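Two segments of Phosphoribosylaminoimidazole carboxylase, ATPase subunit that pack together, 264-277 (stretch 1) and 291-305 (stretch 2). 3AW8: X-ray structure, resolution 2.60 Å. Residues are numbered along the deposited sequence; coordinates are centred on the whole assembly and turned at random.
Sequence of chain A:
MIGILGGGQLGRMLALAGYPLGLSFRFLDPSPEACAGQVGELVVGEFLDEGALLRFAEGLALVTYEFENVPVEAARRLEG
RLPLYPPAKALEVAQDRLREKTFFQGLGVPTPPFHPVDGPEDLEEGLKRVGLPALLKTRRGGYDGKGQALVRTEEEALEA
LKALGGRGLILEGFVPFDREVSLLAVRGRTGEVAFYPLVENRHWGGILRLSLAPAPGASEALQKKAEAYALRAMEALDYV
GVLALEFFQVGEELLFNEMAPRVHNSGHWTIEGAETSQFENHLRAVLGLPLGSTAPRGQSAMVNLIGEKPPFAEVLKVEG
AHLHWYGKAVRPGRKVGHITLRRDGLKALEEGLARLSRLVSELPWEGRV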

ATOM      1  N   HIS A 264     -12.934  -0.834  -9.855  1.00 36.27           N
ATOM      2  CA  HIS A 264     -12.911  -1.691 -11.028  1.00 36.65           C
ATOM      3  C   HIS A 264     -11.518  -2.199 -11.365  1.00 36.49           C
ATOM      4  O   HIS A 264     -10.520  -1.564 -11.028  1.00 35.24           O
ATOM      5  CB  HIS A 264     -13.492  -0.892 -12.197  1.00 37.82           C
ATOM      6  CG  HIS A 264     -13.873  -1.719 -13.378  1.00 39.60           C
ATOM      7  ND1 HIS A 264     -13.073  -1.837 -14.493  1.00 39.03           N
ATOM      8  CD2 HIS A 264     -14.982  -2.456 -13.629  1.00 40.50           C
ATOM      9  CE1 HIS A 264     -13.674  -2.608 -15.381  1.00 41.04           C
ATOM     10  NE2 HIS A 264     -14.833  -2.996 -14.882  1.00 40.95           N
ATOM     11  N   ASN A 265     -11.481  -3.350 -12.032  1.00 35.93           N
ATOM     12  CA  ASN A 265     -10.253  -4.014 -12.446  1.00 35.84           C
ATOM     13  C   ASN A 265      -9.372  -3.107 -13.303  1.00 37.57           C
ATOM     14  O   ASN A 265      -8.144  -3.128 -13.188  1.00 37.77           O
ATOM     15  CB  ASN A 265     -10.611  -5.277 -13.226  1.00 33.68           C
ATOM     16  CG  ASN A 265      -9.439  -6.235 -13.386  1.00 34.87           C
ATOM     17  OD1 ASN A 265      -9.635  -7.383 -13.788  1.00 33.58           O
ATOM     18  ND2 ASN A 265      -8.221  -5.776 -13.077  1.00 30.99           N
ATOM     19  N   SER A 266     -10.001  -2.309 -14.156  1.00 38.57           N
ATOM     20  CA  SER A 266      -9.263  -1.405 -15.028  1.00 39.06           C
ATOM     21  C   SER A 266      -8.630  -0.253 -14.252  1.00 37.78           C
ATOM     22  O   SER A 266      -8.090   0.670 -14.848  1.00 39.91           O
ATOM     23  CB  SER A 266     -10.193  -0.835 -16.099  1.00 38.29           C
ATOM     24  OG  SER A 266     -11.078   0.112 -15.534  1.00 41.20           O
ATOM     25  N   GLY A 267      -8.693  -0.303 -12.926  1.00 36.43           N
ATOM     26  CA  GLY A 267      -8.118   0.766 -12.129  1.00 35.06           C
ATOM     27  C   GLY A 267      -7.083   0.331 -11.104  1.00 37.11           C
ATOM     28  O   GLY A 267      -6.601   1.152 -10.319  1.00 36.06           O
ATOM     29  N   HIS A 268      -6.725  -0.951 -11.102  1.00 36.54           N
ATOM     30  CA  HIS A 268      -5.757  -1.431 -10.135  1.00 37.36           C
ATOM     31  C   HIS A 268      -4.426  -0.732 -10.265  1.00 38.00           C
ATOM     32  O   HIS A 268      -3.635  -0.735  -9.327  1.00 40.42           O
ATOM     33  CB  HIS A 268      -5.564  -2.935 -10.265  1.00 39.47           C
ATOM     34  CG  HIS A 268      -6.802  -3.718  -9.976  1.00 40.33           C
ATOM     35  ND1 HIS A 268      -7.862  -3.190  -9.269  1.00 39.65           N
ATOM     36  CD2 HIS A 268      -7.148  -4.989 -10.285  1.00 40.24           C
ATOM     37  CE1 HIS A 268      -8.810  -4.104  -9.159  1.00 39.92           C
ATOM     38  NE2 HIS A 268      -8.402  -5.203  -9.767  1.00 40.89           N
ATOM     39  N   TRP A 269      -4.171  -0.126 -11.421  1.00 37.64           N
ATOM     40  CA  TRP A 269      -2.904   0.578 -11.633  1.00 37.72           C
ATOM     41  C   TRP A 269      -2.785   1.820 -10.737  1.00 38.87           C
ATOM     42  O   TRP A 269      -1.689   2.353 -10.553  1.00 37.84           O
ATOM     43  CB  TRP A 269      -2.761   1.012 -13.091  1.00 36.08           C
ATOM     44  CG  TRP A 269      -3.824   1.978 -13.515  1.00 36.91           C
ATOM     45  CD1 TRP A 269      -5.071   1.670 -13.983  1.00 36.41           C
ATOM     46  CD2 TRP A 269      -3.766   3.406 -13.439  1.00 36.37           C
ATOM     47  NE1 TRP A 269      -5.793   2.819 -14.198  1.00 36.93           N
ATOM     48  CE2 TRP A 269      -5.016   3.899 -13.873  1.00 37.06           C
ATOM     49  CE3 TRP A 269      -2.782   4.318 -13.040  1.00 38.39           C
ATOM     50  CZ2 TRP A 269      -5.308   5.269 -13.924  1.00 36.67           C
ATOM     51  CZ3 TRP A 269      -3.075   5.686 -13.087  1.00 39.06           C
ATOM     52  CH2 TRP A 269      -4.328   6.144 -13.528  1.00 37.59           C
ATOM     53  N   THR A 270      -3.907   2.278 -10.180  1.00 37.53           N
ATOM     54  CA  THR A 270      -3.881   3.468  -9.342  1.00 38.77           C
ATOM     55  C   THR A 270      -3.230   3.256  -7.981  1.00 40.47           C
ATOM     56  O   THR A 270      -2.958   4.226  -7.262  1.00 39.72           O
ATOM     57  CB  THR A 270      -5.299   4.068  -9.129  1.00 39.69           C
ATOM     58  OG1 THR A 270      -6.096   3.175  -8.347  1.00 39.57           O
ATOM     59  CG2 THR A 270      -5.983   4.325 -10.470  1.00 38.43           C
ATOM     60  N   ILE A 271      -2.969   1.999  -7.621  1.00 40.63           N
ATOM     61  CA  ILE A 271      -2.329   1.729  -6.338  1.00 40.47           C
ATOM     62  C   ILE A 271      -0.941   2.371  -6.291  1.00 39.85           C
ATOM     63  O   ILE A 271      -0.556   2.940  -5.283  1.00 41.97           O
ATOM     64  CB  ILE A 271      -2.223   0.215  -6.061  1.00 40.81           C
ATOM     65  CG1 ILE A 271      -3.622  -0.404  -6.035  1.00 37.51           C
ATOM     66  CG2 ILE A 271      -1.562  -0.021  -4.709  1.00 37.63           C
ATOM     67  CD1 ILE A 271      -3.622  -1.889  -5.763  1.00 33.85           C
ATOM     68  N   GLU A 272      -0.188   2.282  -7.381  1.00 41.74           N
ATOM     69  CA  GLU A 272       1.129   2.913  -7.430  1.00 43.71           C
ATOM     70  C   GLU A 272       1.241   3.942  -8.560  1.00 43.77           C
ATOM     71  O   GLU A 272       2.083   4.832  -8.497  1.00 45.22           O
ATOM     72  CB  GLU A 272       2.238   1.871  -7.561  1.00 42.29           C
ATOM     73  CG  GLU A 272       1.843   0.670  -8.356  1.00 49.37           C
ATOM     74  CD  GLU A 272       1.349  -0.451  -7.473  1.00 51.63           C
ATOM     75  OE1 GLU A 272       0.312  -1.059  -7.810  1.00 54.64           O
ATOM     76  OE2 GLU A 272       2.005  -0.725  -6.447  1.00 50.55           O
ATOM     77  N   GLY A 273       0.373   3.842  -9.567  1.00 43.56           N
ATOM     78  CA  GLY A 273       0.410   4.777 -10.685  1.00 44.36           C
ATOM     79  C   GLY A 273      -0.402   6.072 -10.588  1.00 46.23           C
ATOM     80  O   GLY A 273      -0.429   6.858 -11.537  1.00 46.12           O
ATOM     81  N   ALA A 274      -1.082   6.299  -9.467  1.00 45.51           N
ATOM     82  CA  ALA A 274      -1.865   7.521  -9.288  1.00 45.79           C
ATOM     83  C   ALA A 274      -1.584   8.024  -7.879  1.00 46.90           C
ATOM     84  O   ALA A 274      -1.206   7.244  -7.008  1.00 49.37           O
ATOM     85  CB  ALA A 274      -3.347   7.240  -9.470  1.00 42.86           C
ATOM     86  N   GLU A 275      -1.766   9.315  -7.637  1.00 45.79           N
ATOM     87  CA  GLU A 275      -1.472   9.844  -6.315  1.00 46.03           C
ATOM     88  C   GLU A 275      -2.336   9.232  -5.226  1.00 44.74           C
ATOM     89  O   GLU A 275      -1.937   9.176  -4.061  1.00 45.81           O
ATOM     90  CB  GLU A 275      -1.613  11.370  -6.295  1.00 47.78           C
ATOM     91  CG  GLU A 275      -0.841  12.006  -5.145  1.00 53.44           C
ATOM     92  CD  GLU A 275       0.647  11.668  -5.191  1.00 56.34           C
ATOM     93  OE1 GLU A 275       1.321  11.713  -4.133  1.00 55.66           O
ATOM     94  OE2 GLU A 275       1.146  11.365  -6.300  1.00 58.97           O
ATOM     95  N   THR A 276      -3.525   8.778  -5.603  1.00 42.82           N
ATOM     96  CA  THR A 276      -4.451   8.172  -4.657  1.00 40.95           C
ATOM     97  C   THR A 276      -5.093   7.002  -5.365  1.00 40.45           C
ATOM     98  O   THR A 276      -5.607   7.151  -6.477  1.00 40.47           O
ATOM     99  CB  THR A 276      -5.575   9.147  -4.234  1.00 42.50           C
ATOM    100  OG1 THR A 276      -5.011  10.402  -3.838  1.00 44.23           O
ATOM    101  CG2 THR A 276      -6.357   8.573  -3.060  1.00 42.64           C
ATOM    102  N   SER A 277      -5.075   5.837  -4.728  1.00 39.58           N
ATOM    103  CA  SER A 277      -5.660   4.658  -5.344  1.00 37.12           C
ATOM    104  C   SER A 277      -7.176   4.772  -5.354  1.00 36.75           C
ATOM    105  O   SER A 277      -7.785   5.515  -4.564  1.00 34.20           O
ATOM    106  CB  SER A 277      -5.241   3.386  -4.597  1.00 38.05           C
ATOM    107  OG  SER A 277      -6.064   3.157  -3.467  1.00 39.68           O
ATOM    108  N   LEU A 291     -11.638  13.967  -0.862  1.00 50.38           N
ATOM    109  CA  LEU A 291     -11.116  13.024  -1.835  1.00 50.26           C
ATOM    110  C   LEU A 291      -9.657  13.339  -2.105  1.00 50.99           C
ATOM    111  O   LEU A 291      -9.232  14.483  -1.983  1.00 52.44           O
ATOM    112  CB  LEU A 291     -11.918  13.110  -3.129  1.00 49.24           C
ATOM    113  CG  LEU A 291     -13.162  12.225  -3.230  1.00 50.89           C
ATOM    114  CD1 LEU A 291     -13.813  12.021  -1.873  1.00 50.46           C
ATOM    115  CD2 LEU A 291     -14.127  12.864  -4.217  1.00 50.50           C
ATOM    116  N   GLY A 292      -8.890  12.319  -2.461  1.00 51.01           N
ATOM    117  CA  GLY A 292      -7.485  12.523  -2.737  1.00 49.28           C
ATOM    118  C   GLY A 292      -7.252  12.778  -4.210  1.00 50.31           C
ATOM    119  O   GLY A 292      -8.087  12.447  -5.059  1.00 49.71           O
ATOM    120  N   SER A 293      -6.107  13.378  -4.511  1.00 50.57           N
ATOM    121  CA  SER A 293      -5.733  13.689  -5.878  1.00 51.00           C
ATOM    122  C   SER A 293      -5.711  12.437  -6.750  1.00 51.78           C
ATOM    123  O   SER A 293      -5.284  11.364  -6.314  1.00 50.82           O
ATOM    124  CB  SER A 293      -4.356  14.357  -5.896  1.00 51.56           C
ATOM    125  OG  SER A 293      -3.921  14.579  -7.226  1.00 53.92           O
ATOM    126  N   THR A 294      -6.172  12.586  -7.988  1.00 50.97           N
ATOM    127  CA  THR A 294      -6.200  11.480  -8.930  1.00 51.40           C
ATOM    128  C   THR A 294      -5.094  11.618  -9.976  1.00 50.96           C
ATOM    129  O   THR A 294      -5.032  10.845 -10.933  1.00 50.40           O
ATOM    130  CB  THR A 294      -7.547  11.410  -9.652  1.00 51.14           C
ATOM    131  OG1 THR A 294      -7.876  12.712 -10.147  1.00 52.56           O
ATOM    132  CG2 THR A 294      -8.638  10.938  -8.706  1.00 51.60           C
ATOM    133  N   ALA A 295      -4.219  12.597  -9.788  1.00 50.75           N
ATOM    134  CA  ALA A 295      -3.133  12.817 -10.735  1.00 52.71           C
ATOM    135  C   ALA A 295      -2.286  11.554 -10.923  1.00 53.32           C
ATOM    136  O   ALA A 295      -1.943  10.875  -9.957  1.00 54.42           O
ATOM    137  CB  ALA A 295      -2.264  13.973 -10.261  1.00 51.12           C
ATOM    138  N   PRO A 296      -1.949  11.218 -12.176  1.00 54.04           N
ATOM    139  CA  PRO A 296      -1.140  10.027 -12.455  1.00 55.50           C
ATOM    140  C   PRO A 296       0.346  10.212 -12.185  1.00 57.20           C
ATOM    141  O   PRO A 296       0.876  11.316 -12.295  1.00 59.34           O
ATOM    142  CB  PRO A 296      -1.414   9.765 -13.932  1.00 54.67           C
ATOM    143  CG  PRO A 296      -1.594  11.135 -14.474  1.00 52.73           C
ATOM    144  CD  PRO A 296      -2.456  11.807 -13.426  1.00 53.04           C
ATOM    145  N   ARG A 297       1.006   9.122 -11.810  1.00 57.84           N
ATOM    146  CA  ARG A 297       2.438   9.130 -11.553  1.00 57.10           C
ATOM    147  C   ARG A 297       3.050   8.440 -12.758  1.00 57.38           C
ATOM    148  O   ARG A 297       3.117   7.208 -12.812  1.00 57.15           O
ATOM    149  CB  ARG A 297       2.784   8.337 -10.290  1.00 58.64           C
ATOM    150  CG  ARG A 297       2.368   8.988  -8.975  1.00 60.63           C
ATOM    151  CD  ARG A 297       2.651   8.039  -7.821  1.00 62.78           C
ATOM    152  NE  ARG A 297       2.174   8.532  -6.532  1.00 63.79           N
ATOM    153  CZ  ARG A 297       2.019   7.762  -5.458  1.00 65.83           C
ATOM    154  NH1 ARG A 297       1.584   8.283  -4.320  1.00 65.55           N
ATOM    155  NH2 ARG A 297       2.286   6.460  -5.525  1.00 66.26           N
ATOM    156  N   GLY A 298       3.464   9.235 -13.738  1.00 56.33           N
ATOM    157  CA  GLY A 298       4.059   8.669 -14.933  1.00 55.41           C
ATOM    158  C   GLY A 298       3.072   7.875 -15.761  1.00 54.75           C
ATOM    159  O   GLY A 298       1.962   8.335 -16.026  1.00 54.83           O
ATOM    160  N   GLN A 299       3.479   6.679 -16.168  1.00 54.54           N
ATOM    161  CA  GLN A 299       2.646   5.809 -16.988  1.00 55.67           C
ATOM    162  C   GLN A 299       2.561   4.397 -16.432  1.00 54.51           C
ATOM    163  O   GLN A 299       3.546   3.843 -15.949  1.00 55.47           O
ATOM    164  CB  GLN A 299       3.202   5.732 -18.401  1.00 59.19           C
ATOM    165  CG  GLN A 299       2.872   6.894 -19.287  1.00 63.91           C
ATOM    166  CD  GLN A 299       3.563   6.750 -20.618  1.00 69.03           C
ATOM    167  OE1 GLN A 299       4.791   6.836 -20.696  1.00 70.76           O
ATOM    168  NE2 GLN A 299       2.788   6.506 -21.675  1.00 70.20           N
ATOM    169  N   SER A 300       1.384   3.797 -16.533  1.00 52.56           N
ATOM    170  CA  SER A 300       1.200   2.460 -16.011  1.00 49.92           C
ATOM    171  C   SER A 300       0.612   1.492 -17.010  1.00 49.70           C
ATOM    172  O   SER A 300      -0.106   1.878 -17.931  1.00 50.18           O
ATOM    173  CB  SER A 300       0.295   2.506 -14.785  1.00 46.57           C
ATOM    174  OG  SER A 300       0.851   3.336 -13.791  1.00 44.16           O
ATOM    175  N   ALA A 301       0.936   0.225 -16.806  1.00 48.70           N
ATOM    176  CA  ALA A 301       0.435  -0.857 -17.622  1.00 48.51           C
ATOM    177  C   ALA A 301      -0.019  -1.876 -16.585  1.00 49.14           C
ATOM    178  O   ALA A 301       0.768  -2.318 -15.740  1.00 48.09           O
ATOM    179  CB  ALA A 301       1.541  -1.435 -18.493  1.00 50.46           C
ATOM    180  N   MET A 302      -1.296  -2.228 -16.645  1.00 47.10           N
ATOM    181  CA  MET A 302      -1.883  -3.170 -15.708  1.00 44.00           C
ATOM    182  C   MET A 302      -2.082  -4.496 -16.433  1.00 41.57           C
ATOM    183  O   MET A 302      -2.868  -4.569 -17.377  1.00 41.97           O
ATOM    184  CB  MET A 302      -3.233  -2.597 -15.235  1.00 44.93           C
ATOM    185  CG  MET A 302      -3.843  -3.193 -13.966  1.00 44.09           C
ATOM    186  SD  MET A 302      -4.474  -4.869 -14.133  1.00 44.70           S
ATOM    187  CE  MET A 302      -5.677  -4.652 -15.477  1.00 39.27           C
ATOM    188  N   VAL A 303      -1.367  -5.543 -16.033  1.00 38.75           N
ATOM    189  CA  VAL A 303      -1.576  -6.822 -16.703  1.00 39.64           C
ATOM    190  C   VAL A 303      -2.168  -7.836 -15.723  1.00 39.44           C
ATOM    191  O   VAL A 303      -1.584  -8.133 -14.684  1.00 39.57           O
ATOM    192  CB  VAL A 303      -0.254  -7.395 -17.381  1.00 39.99           C
ATOM    193  CG1 VAL A 303       0.603  -6.264 -17.905  1.00 38.08           C
ATOM    194  CG2 VAL A 303       0.540  -8.258 -16.422  1.00 42.11           C
ATOM    195  N   ASN A 304      -3.352  -8.342 -16.047  1.00 39.82           N
ATOM    196  CA  ASN A 304      -4.009  -9.321 -15.197  1.00 41.10           C
ATOM    197  C   ASN A 304      -3.309 -10.663 -15.222  1.00 41.62           C
ATOM    198  O   ASN A 304      -2.696 -11.041 -16.221  1.00 41.96           O
ATOM    199  CB  ASN A 304      -5.462  -9.542 -15.628  1.00 41.65           C
ATOM    200  CG  ASN A 304      -6.418  -8.550 -15.000  1.00 41.56           C
ATOM    201  OD1 ASN A 304      -6.095  -7.900 -14.004  1.00 41.26           O
ATOM    202  ND2 ASN A 304      -7.610  -8.440 -15.571  1.00 38.74           N
ATOM    203  N   LEU A 305      -3.409 -11.373 -14.104  1.00 42.20           N
ATOM    204  CA  LEU A 305      -2.847 -12.708 -13.949  1.00 42.04           C
ATOM    205  C   LEU A 305      -4.064 -13.632 -13.929  1.00 43.70           C
ATOM    206  O   LEU A 305      -4.767 -13.730 -12.921  1.00 46.50           O
ATOM    207  CB  LEU A 305      -2.065 -12.805 -12.634  1.00 39.58           C
ATOM    208  CG  LEU A 305      -0.534 -12.652 -12.636  1.00 41.91           C
ATOM    209  CD1 LEU A 305      -0.016 -12.063 -13.942  1.00 41.54           C
ATOM    210  CD2 LEU A 305      -0.128 -11.795 -11.458  1.00 39.68           C
TER
HETATM  211  O   HOH W   1       2.342   3.988  -3.705  1.00 44.30           O
HETATM  212  O   HOH W   2       0.739   5.984 -13.965  1.00 45.68           O

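The two stretches run in opposite directions past each other, from N265 beside N304 to T276 beside G292, and bury 805 Å² between them. Their backbones meet in a single bridge at A274 and P296, whose CA atoms lie 4.1 Å apart. The flanking residues carry the bonds, so P296 loses nothing here by lacking an amide hydrogen: R297 N donates to G273 O (2.7 Å, nearly linear), and E275 N donates to A295 O (2.8 Å). Each of these carbonyls also receives a CA-H...O contact, from P296 CA to G273 O and from A274 CA to A295 O, both at 3.4 Å.

G273 O has a further donor in water 2 (2.8 Å), which also donates to R297 O (2.9 Å) and accepts from S300 OG (2.7 Å). S300 OG sits 3.5 Å from G273 CA, in space that a CB on this residue would invade.

R297, whose CA-to-CB bond points toward stretch 1, makes a salt bridge with E275. R297 NE donates to E275 OE2 at 3.0 Å, while the bond from R297 NH1 to E275 OE1 is longer and weak (3.4 Å). R297 NH2 makes a weak bond to E272 O (3.4 Å) and a second to water 1 (3.1 Å), which accepts. A274 O lies over one face of the guanidinium.

Beyond the bridge, T276 OG1 donates to S293 O (2.7 Å). G292 leaves room for this hydroxyl, since a CB there would clash with it. At the other end, N265 and N304 exchange amide hydrogen bonds, N304 ND2 to N265 OD1 (2.9 Å) and N265 ND2 to N304 OD1 (3.1 Å), satisfying both carbonyl oxygens.

Between the asparagine pair and the bridge, carbon contacts fill the gap: W269 CB packs 4.2 Å from M302 CB and 3.8 Å from S300 CB.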